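Endo-1,3-beta-glucanase (Streptomyces sioyaensis, PDB 3DGT) is an endo-acting family 16 glycoside hydrolase that cleaves the 1,3-beta-linkages of glucans, represented here by its catalytic domain. Local coordinates at residues A[78-83]-A[260-265]. Sequence-based numbering, arbitrary orientation.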
loop_
_atom_site.group_PDB
_atom_site.type_symbol
_atom_site.label_atom_id
_atom_site.label_comp_id
_atom_site.label_asym_id
_atom_site.label_seq_id
_atom_site.Cartn_x
_atom_site.Cartn_y
_atom_site.Cartn_z
ATOM N N GLY A 78 -0.971 -26.861 -2.995
ATOM C CA GLY A 78 -1.754 -25.831 -3.684
ATOM C C GLY A 78 -2.141 -24.629 -2.838
ATOM O O GLY A 78 -2.934 -23.783 -3.278
ATOM N N ASN A 79 -1.588 -24.544 -1.628
ATOM C CA ASN A 79 -1.898 -23.448 -0.703
ATOM C C ASN A 79 -1.012 -22.247 -0.973
ATOM O O ASN A 79 0.222 -22.364 -1.003
ATOM C CB ASN A 79 -1.662 -23.873 0.749
ATOM C CG ASN A 79 -2.505 -25.048 1.170
ATOM O OD1 ASN A 79 -1.978 -26.040 1.685
ATOM N ND2 ASN A 79 -3.807 -24.951 0.974
ATOM N N TRP A 80 -1.637 -21.085 -1.117
ATOM C CA TRP A 80 -0.906 -19.832 -1.267
ATOM C C TRP A 80 -0.614 -19.184 0.067
ATOM O O TRP A 80 -1.479 -19.128 0.942
ATOM C CB TRP A 80 -1.690 -18.845 -2.140
ATOM C CG TRP A 80 -1.606 -19.136 -3.614
ATOM C CD1 TRP A 80 -2.518 -19.813 -4.368
ATOM C CD2 TRP A 80 -0.546 -18.759 -4.499
ATOM N NE1 TRP A 80 -2.089 -19.883 -5.676
ATOM C CE2 TRP A 80 -0.880 -19.243 -5.780
ATOM C CE3 TRP A 80 0.668 -18.068 -4.326
ATOM C CZ2 TRP A 80 -0.057 -19.053 -6.892
ATOM C CZ3 TRP A 80 1.490 -17.871 -5.437
ATOM C CH2 TRP A 80 1.116 -18.359 -6.707
ATOM N N THR A 81 0.620 -18.703 0.215
ATOM C CA THR A 81 0.996 -17.838 1.335
ATOM C C THR A 81 1.617 -16.569 0.793
ATOM O O THR A 81 2.111 -16.548 -0.328
ATOM C CB THR A 81 2.002 -18.503 2.313
ATOM O OG1 THR A 81 3.127 -19.023 1.586
ATOM C CG2 THR A 81 1.327 -19.617 3.105
ATOM N N SER A 82 1.572 -15.495 1.577
ATOM C CA SER A 82 2.273 -14.275 1.212
ATOM C C SER A 82 2.571 -13.472 2.466
ATOM O O SER A 82 2.477 -14.000 3.577
ATOM C CB SER A 82 1.451 -13.460 0.212
ATOM O OG SER A 82 2.269 -12.476 -0.396
ATOM N N GLY A 83 2.941 -12.206 2.290
ATOM C CA GLY A 83 3.272 -11.325 3.409
ATOM C C GLY A 83 2.436 -10.065 3.406
ATOM O O GLY A 83 2.025 -9.573 2.350
ATOM N N THR A 260 -0.530 -19.472 -12.643
ATOM C CA THR A 260 0.130 -18.437 -11.842
ATOM C C THR A 260 1.428 -18.974 -11.248
ATOM O O THR A 260 1.433 -20.023 -10.603
ATOM C CB THR A 260 -0.796 -17.934 -10.719
ATOM O OG1 THR A 260 -2.023 -17.498 -11.301
ATOM C CG2 THR A 260 -0.163 -16.774 -9.948
ATOM N N GLU A 261 2.516 -18.242 -11.471
ATOM C CA GLU A 261 3.831 -18.609 -10.933
ATOM C C GLU A 261 4.092 -17.960 -9.581
ATOM O O GLU A 261 4.082 -16.742 -9.486
ATOM C CB GLU A 261 4.941 -18.144 -11.866
ATOM C CG GLU A 261 5.155 -18.965 -13.091
ATOM C CD GLU A 261 6.335 -18.467 -13.901
ATOM O OE1 GLU A 261 7.029 -17.509 -13.465
ATOM O OE2 GLU A 261 6.586 -19.041 -14.966
ATOM N N PRO A 262 4.375 -18.761 -8.547
ATOM C CA PRO A 262 4.795 -18.184 -7.282
ATOM C C PRO A 262 6.237 -17.690 -7.389
ATOM O O PRO A 262 6.902 -17.904 -8.409
ATOM C CB PRO A 262 4.731 -19.371 -6.326
ATOM C CG PRO A 262 5.105 -20.543 -7.205
ATOM C CD PRO A 262 4.381 -20.240 -8.503
ATOM N N GLY A 263 6.709 -17.029 -6.342
ATOM C CA GLY A 263 8.135 -16.746 -6.229
ATOM C C GLY A 263 8.617 -15.437 -6.820
ATOM O O GLY A 263 9.830 -15.216 -6.919
ATOM N N HIS A 264 7.686 -14.560 -7.196
ATOM C CA HIS A 264 8.048 -13.235 -7.715
ATOM C C HIS A 264 7.798 -12.172 -6.657
ATOM O O HIS A 264 6.652 -11.800 -6.428
ATOM C CB HIS A 264 7.271 -12.929 -9.002
ATOM C CG HIS A 264 7.544 -13.902 -10.100
ATOM N ND1 HIS A 264 8.684 -13.843 -10.867
ATOM C CD2 HIS A 264 6.837 -14.965 -10.548
ATOM C CE1 HIS A 264 8.662 -14.820 -11.758
ATOM N NE2 HIS A 264 7.551 -15.514 -11.586
ATOM N N PRO A 265 8.874 -11.694 -5.995
ATOM C CA PRO A 265 8.663 -10.741 -4.902
ATOM C C PRO A 265 8.321 -9.320 -5.326
ATOM O O PRO A 265 8.761 -8.861 -6.380
ATOM C CB PRO A 265 10.018 -10.730 -4.187
ATOM C CG PRO A 265 11.014 -11.004 -5.286
ATOM C CD PRO A 265 10.304 -12.030 -6.168
#
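Trp80 reaches out from the start of strand 80-87 and pushes the far end of its six-membered ring against the loop just before strand 266-276, where Thr260 and Pro262 receive it. With CG beside the backbone N and anti to the carbonyl carbon (chi1 -78°), the indole extends across the gap between two backbones whose nearest alpha carbons, Trp80 CA and Pro262 CA, are 8.4 Å apart. Pro262 meets one corner of the ring: its CB lies 3.7 Å from CZ3 of Trp80, and its CA is equally close to Trp80 CH2. The two side chains cross at about a right angle, with Pro262 CB oblique to the indole. Two atoms round the ring, beyond CH2, the methyl of Thr260 comes in obliquely, Thr260 CG2 being 3.8 Å from Trp80 CZ2. Between these two, the backbone carbon of Glu261 sits near the indole plane, at the edge of the ring and 4.2 Å from CH2 of Trp80. Thr260 divides its side chain by polarity: CG2 takes the indole, while OG1 hydrogen-bonds to Ala117 O and to Thr257 N. Within the loop, His264 NE2 donates a nearly straight bond to Glu261 OE1 (2.8 Å, 164°), bridging across Pro262 and Gly263. Pro72 and Arg74 of strand 68-74, Met244 of strand 236-244 and Pro256 also touch the indole, which is buried at the periphery of the beta-sandwich typical of family 16. Van der Waals contact alone joins the two segments, consistent with a small junction held by shape and by partial exclusion of water, since Pro262 remains exposed.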